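Local coordinates for SusD homolog (Bacteroides thetaiotaomicron, PDB 4MRU), which probably binds mucin O-glycans at the cell surface as a SusD-type outer-membrane lipoprotein built on a TPR-like helical scaffold, at residues A262-Y267 against P440-P444; L372-P378 against A394-W400. All blocks are in the same frame, centred on the assembly; numbering follows the deposited sequence.

Interaction 1: A262-Y267 against P440-P444; sequences ADIICY and PKLLP. With EDO (1,2-ethanediol), chain H.
D263 and Y267, one turn apart on the same helix, each reach an atom of the 440-444 backbone. The carboxylate oxygen OD2 of D263 accepts the backbone N of L443 at 2.6 Å; an N-H...O angle of 179° makes this bond virtually straight, and the donor arrives nearly along the C-O axis of OD2. With CG anti to the carbonyl carbon (chi1 -55°), the D263 carboxylate is directed at that N-H. One turn on, Y267 OH donates to K441 O at 2.7 Å. The C=O...donor angle is 133° and the hydroxyl lies in the carbonyl plane, on a lone pair. K441 O in turn sits at the edge of the phenol ring, while P440 CB packs 3.9 Å from Y267 CZ.

Around these two bonds, apolar side chains close in. L443 slides past D263 in the opposite direction, which carries its CD1 to 4.0 Å from A262 CB. The L442 side chain crosses that of D263 at about a right angle, with L442 CD2 3.8 Å from D263 CB. Water extends both grips: one molecule donates to D263 OD1 and to L443 O, so both carboxylate oxygens serve the same leucine, and another donates to Y267 OH while accepting from K441 N.

The contact thus joins the first turns of helix 262-270 to the irregular segment following helix 427-437. Helix 408-423 flanks it, with W420 meeting the Y267 ring edge-to-face and T417 touching Y267 and P440.

Interaction 2: L372-P378 against A394-W400; sequences LNSIASP and ANITVKW. With MG (magnesium ion), chain C; EDO (1,2-ethanediol), chain L.
K399 meets 372-378 through both backbone and side chain. The one direct backbone hydrogen bond between the two segments runs from K399 N to S374 O at 3.0 Å, in the carbonyl plane but bent at the hydrogen (145°). A CA-H...O contact from K399 to L372 O supplements it, and S377 OG reaches N395 O in a weak bond of 3.4 Å.

Water fills in for further backbone pairing. One molecule donates to L372 O and accepts from W400 N; another donates to A376 O, accepts from V398 N and also bonds S374 OG.

The apolar pairs are L372 CD2 with V398 CG1, and P378 CG with A394 CB and I396 CG2. V398 CG1, anti to the backbone N (chi1 180°), also lies 3.8 Å from L372 CA. Elsewhere carbon meets carbonyl oxygen: T397 CG2 abuts those of I375 and A376, and P378 CD those of A394 and I396. The extended K399 chain runs beside I375, with K399 CD 4.0 Å from I375 CG2, before its last torsion bends (chi4 -63°) and NZ donates to both oxygens of an ethanediol. An alanine in place of K399 would probably leave I375 CG2 without its neighbouring methylene and open a gap beside it.

The metal contact belongs to N373: its OD1 binds magnesium at 2.1 Å, and five waters complete six ligands. One of these waters also accepts from N373 ND2, tying the amide's two ends to the same hydrated ion. The two irregular segments run antiparallel between helices 368-371 and 408-423, pairing N373-K399, I375-T397 and S377-N395 by CA; the ion sits at the N373 end, far from the 379-393 connection, in the largely aquated, six-coordinate site characteristic of magnesium.

Interaction 2 is nested along the chain inside the loop that interaction 1 closes: 262-267 comes first, then 372-378 and 394-400, and finally 440-444. Their centres lie 14 Å apart, on the same side of the chain's centre, and the two contacts touch directly. Y267 is shared by both, since its ring packs against P378 and I396 and its OH comes within 3.2 Å of A394 CB. Helix 408-423 is their common neighbour, lying against Y267 and P440 in interaction 1 and against I396, V398 and W400 in interaction 2. The loop pair that carries the magnesium site at one end thus packs through its other end on Y267 of helix 262-270, which in turn bonds to 440-444.

Interaction 1: A262-Y267 against P440-P444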
ATOM      1  N   ALA A 262     -11.016  -5.861 -12.150  1.00 18.43           N
ATOM      2  CA  ALA A 262     -10.687  -6.441 -13.426  1.00 19.12           C
ATOM      3  C   ALA A 262      -9.177  -6.539 -13.627  1.00 22.20           C
ATOM      4  O   ALA A 262      -8.686  -7.496 -14.237  1.00 21.62           O
ATOM      5  CB  ALA A 262     -11.284  -5.615 -14.539  1.00 19.96           C
ATOM      6  N   ASP A 263      -8.452  -5.536 -13.145  1.00 21.19           N
ATOM      7  CA  ASP A 263      -7.030  -5.428 -13.489  1.00 23.82           C
ATOM      8  C   ASP A 263      -6.251  -6.601 -12.967  1.00 20.34           C
ATOM      9  O   ASP A 263      -5.559  -7.288 -13.726  1.00 23.39           O
ATOM     10  CB  ASP A 263      -6.431  -4.132 -12.948  1.00 24.14           C
ATOM     11  CG  ASP A 263      -7.192  -2.913 -13.409  1.00 34.37           C
ATOM     12  OD1 ASP A 263      -8.216  -2.547 -12.770  1.00 31.86           O
ATOM     13  OD2 ASP A 263      -6.747  -2.351 -14.418  1.00 31.73           O
ATOM     14  N   ILE A 264      -6.359  -6.869 -11.678  1.00 21.09           N
ATOM     15  CA  ILE A 264      -5.568  -7.956 -11.095  1.00 19.65           C
ATOM     16  C   ILE A 264      -5.963  -9.322 -11.695  1.00 24.51           C
ATOM     17  O   ILE A 264      -5.106 -10.180 -11.928  1.00 21.39           O
ATOM     18  CB  ILE A 264      -5.621  -7.969  -9.569  1.00 22.20           C
ATOM     19  CG1 ILE A 264      -4.560  -8.964  -9.046  1.00 23.93           C
ATOM     20  CG2 ILE A 264      -7.032  -8.297  -9.059  1.00 22.28           C
ATOM     21  CD1 ILE A 264      -4.162  -8.747  -7.627  1.00 27.31           C
ATOM     22  N   ILE A 265      -7.233  -9.496 -12.034  1.00 20.14           N
ATOM     23  CA  ILE A 265      -7.659 -10.705 -12.738  1.00 21.33           C
ATOM     24  C   ILE A 265      -7.112 -10.818 -14.181  1.00 23.43           C
ATOM     25  O   ILE A 265      -6.743 -11.918 -14.614  1.00 25.52           O
ATOM     26  CB  ILE A 265      -9.194 -10.814 -12.745  1.00 26.07           C
ATOM     27  CG1 ILE A 265      -9.721 -10.888 -11.325  1.00 24.30           C
ATOM     28  CG2 ILE A 265      -9.647 -12.039 -13.523  1.00 31.98           C
ATOM     29  CD1 ILE A 265      -9.399 -12.168 -10.599  1.00 29.32           C
ATOM     30  N   CYS A 266      -7.060  -9.713 -14.928  1.00 21.96           N
ATOM     31  CA  CYS A 266      -6.493  -9.729 -16.267  1.00 20.61           C
ATOM     32  C   CYS A 266      -5.050 -10.203 -16.274  1.00 18.13           C
ATOM     33  O   CYS A 266      -4.661 -11.046 -17.091  1.00 20.46           O
ATOM     34  CB  CYS A 266      -6.518  -8.332 -16.906  1.00 21.54           C
ATOM     35  SG  CYS A 266      -8.151  -7.839 -17.452  1.00 26.09           S
ATOM     36  N   TYR A 267      -4.240  -9.655 -15.370  1.00 17.64           N
ATOM     37  CA  TYR A 267      -2.876 -10.079 -15.282  1.00 18.71           C
ATOM     38  C   TYR A 267      -2.774 -11.555 -14.822  1.00 17.73           C
ATOM     39  O   TYR A 267      -2.104 -12.330 -15.457  1.00 20.31           O
ATOM     40  CB  TYR A 267      -2.080  -9.223 -14.309  1.00 20.92           C
ATOM     41  CG  TYR A 267      -1.681  -7.872 -14.827  1.00 20.63           C
ATOM     42  CD1 TYR A 267      -2.575  -6.797 -14.838  1.00 18.39           C
ATOM     43  CD2 TYR A 267      -0.378  -7.652 -15.315  1.00 21.79           C
ATOM     44  CE1 TYR A 267      -2.192  -5.555 -15.277  1.00 18.68           C
ATOM     45  CE2 TYR A 267      -0.008  -6.414 -15.786  1.00 19.92           C
ATOM     46  CZ  TYR A 267      -0.895  -5.378 -15.778  1.00 19.27           C
ATOM     47  OH  TYR A 267      -0.454  -4.163 -16.226  1.00 19.51           O
ATOM     48  N   PRO A 440       1.920  -1.344 -12.110  1.00 17.54           N
ATOM     49  CA  PRO A 440       1.517  -1.851 -13.403  1.00 18.45           C
ATOM     50  C   PRO A 440       0.580  -0.873 -14.118  1.00 19.26           C
ATOM     51  O   PRO A 440      -0.064  -0.026 -13.492  1.00 20.12           O
ATOM     52  CB  PRO A 440       0.759  -3.126 -13.039  1.00 17.66           C
ATOM     53  CG  PRO A 440       0.082  -2.734 -11.755  1.00 17.69           C
ATOM     54  CD  PRO A 440       1.087  -1.882 -11.023  1.00 17.03           C
ATOM     55  N   LYS A 441       0.503  -0.985 -15.430  1.00 18.52           N
ATOM     56  CA  LYS A 441      -0.492  -0.299 -16.190  1.00 19.30           C
ATOM     57  C   LYS A 441      -1.860  -0.886 -15.833  1.00 19.88           C
ATOM     58  O   LYS A 441      -2.026  -2.080 -15.758  1.00 20.05           O
ATOM     59  CB  LYS A 441      -0.228  -0.411 -17.685  1.00 20.83           C
ATOM     60  CG  LYS A 441       1.149   0.130 -18.081  1.00 25.11           C
ATOM     61  CD  LYS A 441       1.364  -0.218 -19.555  1.00 29.75           C
ATOM     62  CE  LYS A 441       2.697   0.269 -20.054  1.00 35.84           C
ATOM     63  NZ  LYS A 441       2.918  -0.273 -21.426  1.00 39.75           N
ATOM     64  N   LEU A 442      -2.806   0.009 -15.548  1.00 18.33           N
ATOM     65  CA  LEU A 442      -4.145  -0.356 -15.157  1.00 19.13           C
ATOM     66  C   LEU A 442      -5.179   0.142 -16.180  1.00 20.94           C
ATOM     67  O   LEU A 442      -4.934   1.079 -16.954  1.00 24.47           O
ATOM     68  CB  LEU A 442      -4.459   0.286 -13.824  1.00 19.02           C
ATOM     69  CG  LEU A 442      -3.562  -0.061 -12.652  1.00 18.88           C
ATOM     70  CD1 LEU A 442      -3.895   0.835 -11.433  1.00 20.34           C
ATOM     71  CD2 LEU A 442      -3.708  -1.540 -12.345  1.00 20.36           C
ATOM     72  N   LEU A 443      -6.370  -0.444 -16.134  1.00 20.07           N
ATOM     73  CA  LEU A 443      -7.450  -0.080 -16.994  1.00 18.91           C
ATOM     74  C   LEU A 443      -8.024   1.262 -16.577  1.00 21.17           C
ATOM     75  O   LEU A 443      -8.251   1.512 -15.366  1.00 19.29           O
ATOM     76  CB  LEU A 443      -8.556  -1.150 -16.945  1.00 21.20           C
ATOM     77  CG  LEU A 443      -8.189  -2.555 -17.426  1.00 20.72           C
ATOM     78  CD1 LEU A 443      -9.366  -3.515 -17.300  1.00 19.43           C
ATOM     79  CD2 LEU A 443      -7.742  -2.518 -18.865  1.00 21.05           C
ATOM     80  N   PRO A 444      -8.345   2.101 -17.563  1.00 18.95           N
ATOM     81  CA  PRO A 444      -8.896   3.414 -17.195  1.00 19.19           C
ATOM     82  C   PRO A 444     -10.314   3.271 -16.640  1.00 21.07           C
ATOM     83  O   PRO A 444     -11.018   2.332 -16.981  1.00 20.16           O
ATOM     84  CB  PRO A 444      -8.893   4.179 -18.517  1.00 18.17           C
ATOM     85  CG  PRO A 444      -9.060   3.122 -19.555  1.00 20.97           C
ATOM     86  CD  PRO A 444      -8.236   1.945 -19.020  1.00 19.90           C
TER
HETATM   87  C1  EDO H 606      -4.788   5.147 -15.603  1.00 37.32           C
HETATM   88  O1  EDO H 606      -3.971   4.228 -14.884  1.00 43.71           O
HETATM   89  C2  EDO H 606      -4.635   4.899 -17.091  1.00 46.01           C
HETATM   90  O2  EDO H 606      -5.332   3.720 -17.471  1.00 37.95           O
HETATM   91  O   HOH W   1      -8.364   0.024 -12.891  1.00 28.17           O
HETATM   92  O   HOH W   2       2.320  -3.085 -16.492  1.00 18.91           O

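Interaction 2: L372-P378 against A394-W400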
ATOM      1  N   LEU A 372       8.210 -18.323 -13.756  1.00 20.68           N
ATOM      2  CA  LEU A 372       9.263 -17.332 -14.021  1.00 19.00           C
ATOM      3  C   LEU A 372       9.774 -17.335 -15.464  1.00 20.28           C
ATOM      4  O   LEU A 372      10.410 -16.384 -15.876  1.00 22.90           O
ATOM      5  CB  LEU A 372      10.442 -17.569 -13.055  1.00 19.99           C
ATOM      6  CG  LEU A 372      10.290 -16.982 -11.652  1.00 19.95           C
ATOM      7  CD1 LEU A 372      11.418 -17.484 -10.788  1.00 20.07           C
ATOM      8  CD2 LEU A 372      10.277 -15.484 -11.732  1.00 20.58           C
ATOM      9  N   ASN A 373       9.476 -18.368 -16.236  1.00 22.13           N
ATOM     10  CA  ASN A 373       9.796 -18.363 -17.641  1.00 21.68           C
ATOM     11  C   ASN A 373       8.620 -18.100 -18.541  1.00 22.92           C
ATOM     12  O   ASN A 373       8.698 -18.315 -19.754  1.00 20.92           O
ATOM     13  CB  ASN A 373      10.419 -19.705 -18.003  1.00 22.37           C
ATOM     14  CG  ASN A 373      11.787 -19.861 -17.384  1.00 21.46           C
ATOM     15  OD1 ASN A 373      12.599 -18.961 -17.399  1.00 21.20           O
ATOM     16  ND2 ASN A 373      12.028 -21.032 -16.798  1.00 23.12           N
ATOM     17  N   SER A 374       7.507 -17.655 -17.965  1.00 23.18           N
ATOM     18  CA  SER A 374       6.301 -17.446 -18.735  1.00 24.06           C
ATOM     19  C   SER A 374       6.468 -16.266 -19.678  1.00 20.05           C
ATOM     20  O   SER A 374       7.031 -15.217 -19.303  1.00 20.01           O
ATOM     21  CB  SER A 374       5.097 -17.187 -17.807  1.00 27.37           C
ATOM     22  OG  SER A 374       3.963 -16.792 -18.554  1.00 24.14           O
ATOM     23  N   ILE A 375       5.943 -16.431 -20.897  1.00 20.39           N
ATOM     24  CA  ILE A 375       5.891 -15.339 -21.882  1.00 19.79           C
ATOM     25  C   ILE A 375       4.458 -15.010 -22.251  1.00 22.36           C
ATOM     26  O   ILE A 375       4.210 -14.374 -23.247  1.00 21.50           O
ATOM     27  CB  ILE A 375       6.735 -15.680 -23.120  1.00 20.44           C
ATOM     28  CG1 ILE A 375       6.286 -16.984 -23.789  1.00 24.54           C
ATOM     29  CG2 ILE A 375       8.197 -15.746 -22.702  1.00 23.44           C
ATOM     30  CD1 ILE A 375       6.915 -17.173 -25.166  1.00 30.35           C
ATOM     31  N   ALA A 376       3.511 -15.432 -21.394  1.00 25.13           N
ATOM     32  CA  ALA A 376       2.094 -15.099 -21.595  1.00 26.35           C
ATOM     33  C   ALA A 376       1.829 -13.640 -21.253  1.00 26.01           C
ATOM     34  O   ALA A 376       2.420 -13.107 -20.326  1.00 25.21           O
ATOM     35  CB  ALA A 376       1.211 -15.977 -20.727  1.00 27.02           C
ATOM     36  N   SER A 377       0.933 -13.018 -21.999  1.00 23.72           N
ATOM     37  CA  SER A 377       0.550 -11.636 -21.772  1.00 24.43           C
ATOM     38  C   SER A 377      -0.628 -11.545 -20.816  1.00 21.34           C
ATOM     39  O   SER A 377      -1.443 -12.461 -20.756  1.00 25.51           O
ATOM     40  CB  SER A 377       0.154 -10.960 -23.080  1.00 30.35           C
ATOM     41  OG  SER A 377       1.338 -10.539 -23.748  1.00 47.78           O
ATOM     42  N   PRO A 378      -0.768 -10.405 -20.138  1.00 22.28           N
ATOM     43  CA  PRO A 378      -2.003 -10.149 -19.391  1.00 22.52           C
ATOM     44  C   PRO A 378      -3.205 -10.250 -20.336  1.00 20.25           C
ATOM     45  O   PRO A 378      -3.090  -9.957 -21.516  1.00 23.50           O
ATOM     46  CB  PRO A 378      -1.802  -8.737 -18.865  1.00 22.87           C
ATOM     47  CG  PRO A 378      -0.297  -8.614 -18.749  1.00 24.08           C
ATOM     48  CD  PRO A 378       0.215  -9.314 -19.968  1.00 20.98           C
ATOM     49  N   ALA A 394      -1.886  -4.338 -20.481  1.00 24.37           N
ATOM     50  CA  ALA A 394      -0.426  -4.359 -20.679  1.00 21.07           C
ATOM     51  C   ALA A 394      -0.003  -5.563 -21.463  1.00 21.30           C
ATOM     52  O   ALA A 394      -0.763  -6.540 -21.585  1.00 21.69           O
ATOM     53  CB  ALA A 394       0.281  -4.345 -19.322  1.00 21.62           C
ATOM     54  N   ASN A 395       1.227  -5.552 -21.957  1.00 21.78           N
ATOM     55  CA  ASN A 395       1.758  -6.754 -22.593  1.00 24.22           C
ATOM     56  C   ASN A 395       2.958  -7.333 -21.836  1.00 24.38           C
ATOM     57  O   ASN A 395       3.502  -8.329 -22.251  1.00 23.46           O
ATOM     58  CB  ASN A 395       2.087  -6.477 -24.055  1.00 29.36           C
ATOM     59  CG  ASN A 395       3.300  -5.604 -24.235  1.00 33.05           C
ATOM     60  OD1 ASN A 395       3.872  -5.053 -23.284  1.00 37.09           O
ATOM     61  ND2 ASN A 395       3.730  -5.500 -25.475  1.00 44.95           N
ATOM     62  N   ILE A 396       3.285  -6.765 -20.686  1.00 19.48           N
ATOM     63  CA  ILE A 396       4.407  -7.216 -19.863  1.00 20.63           C
ATOM     64  C   ILE A 396       4.299  -8.693 -19.470  1.00 17.93           C
ATOM     65  O   ILE A 396       3.285  -9.159 -18.981  1.00 22.32           O
ATOM     66  CB  ILE A 396       4.591  -6.349 -18.577  1.00 20.27           C
ATOM     67  CG1 ILE A 396       5.935  -6.649 -17.856  1.00 19.56           C
ATOM     68  CG2 ILE A 396       3.426  -6.515 -17.609  1.00 19.62           C
ATOM     69  CD1 ILE A 396       7.161  -6.280 -18.660  1.00 22.05           C
ATOM     70  N   THR A 397       5.382  -9.424 -19.690  1.00 20.62           N
ATOM     71  CA  THR A 397       5.443 -10.832 -19.319  1.00 18.23           C
ATOM     72  C   THR A 397       6.239 -11.028 -18.077  1.00 20.70           C
ATOM     73  O   THR A 397       6.956 -10.121 -17.606  1.00 20.27           O
ATOM     74  CB  THR A 397       6.103 -11.643 -20.435  1.00 23.46           C
ATOM     75  OG1 THR A 397       7.430 -11.189 -20.593  1.00 22.53           O
ATOM     76  CG2 THR A 397       5.359 -11.484 -21.785  1.00 25.75           C
ATOM     77  N   VAL A 398       6.164 -12.231 -17.533  1.00 17.73           N
ATOM     78  CA  VAL A 398       6.919 -12.555 -16.307  1.00 18.98           C
ATOM     79  C   VAL A 398       8.412 -12.762 -16.559  1.00 19.77           C
ATOM     80  O   VAL A 398       9.254 -12.299 -15.781  1.00 19.36           O
ATOM     81  CB  VAL A 398       6.397 -13.820 -15.621  1.00 18.67           C
ATOM     82  CG1 VAL A 398       7.210 -14.110 -14.361  1.00 17.84           C
ATOM     83  CG2 VAL A 398       4.914 -13.676 -15.277  1.00 22.46           C
ATOM     84  N   LYS A 399       8.739 -13.413 -17.660  1.00 18.67           N
ATOM     85  CA  LYS A 399      10.133 -13.793 -17.915  1.00 19.83           C
ATOM     86  C   LYS A 399      11.074 -12.571 -18.006  1.00 18.36           C
ATOM     87  O   LYS A 399      10.856 -11.637 -18.784  1.00 20.22           O
ATOM     88  CB  LYS A 399      10.232 -14.658 -19.178  1.00 20.17           C
ATOM     89  CG  LYS A 399      11.620 -15.252 -19.471  1.00 23.21           C
ATOM     90  CD  LYS A 399      11.597 -16.140 -20.704  1.00 23.08           C
ATOM     91  CE  LYS A 399      12.917 -16.852 -20.969  1.00 24.95           C
ATOM     92  NZ  LYS A 399      13.992 -15.857 -21.249  1.00 26.69           N
ATOM     93  N   TRP A 400      12.154 -12.633 -17.243  1.00 18.74           N
ATOM     94  CA  TRP A 400      13.179 -11.561 -17.209  1.00 21.27           C
ATOM     95  C   TRP A 400      13.770 -11.258 -18.593  1.00 20.14           C
ATOM     96  O   TRP A 400      14.032 -12.163 -19.387  1.00 18.18           O
ATOM     97  CB  TRP A 400      14.286 -11.916 -16.199  1.00 19.21           C
ATOM     98  CG  TRP A 400      15.304 -10.825 -15.992  1.00 18.64           C
ATOM     99  CD1 TRP A 400      16.536 -10.719 -16.582  1.00 18.04           C
ATOM    100  CD2 TRP A 400      15.156  -9.675 -15.163  1.00 15.85           C
ATOM    101  NE1 TRP A 400      17.153  -9.574 -16.168  1.00 17.65           N
ATOM    102  CE2 TRP A 400      16.332  -8.933 -15.273  1.00 19.40           C
ATOM    103  CE3 TRP A 400      14.131  -9.200 -14.342  1.00 17.88           C
ATOM    104  CZ2 TRP A 400      16.530  -7.736 -14.572  1.00 20.32           C
ATOM    105  CZ3 TRP A 400      14.347  -8.032 -13.597  1.00 18.05           C
ATOM    106  CH2 TRP A 400      15.525  -7.322 -13.726  1.00 18.49           C
TER
HETATM  107 MG    MG C 601      14.602 -18.465 -16.779  1.00 24.28          MG
HETATM  108  C1  EDO L 610      12.508 -13.276 -23.638  1.00 35.75           C
HETATM  109  O1  EDO L 610      13.254 -13.188 -22.398  1.00 29.28           O
HETATM  110  C2  EDO L 610      13.028 -14.341 -24.600  1.00 42.79           C
HETATM  111  O2  EDO L 610      13.121 -15.651 -23.995  1.00 36.47           O
HETATM  112  O   HOH W   3      12.626 -14.943 -15.246  1.00 20.29           O
HETATM  113  O   HOH W   4      14.968 -20.527 -16.474  1.00 24.17           O
HETATM  114  O   HOH W   5       4.208 -14.041 -18.663  1.00 22.61           O
HETATM  115  O   HOH W   6      15.166 -18.530 -18.868  1.00 21.70           O
HETATM  116  O   HOH W   7      14.227 -16.416 -16.908  1.00 20.29           O
HETATM  117  O   HOH W   8      16.609 -18.049 -16.166  1.00 18.24           O
HETATM  118  O   HOH W   9      13.951 -18.327 -14.783  1.00 19.32           O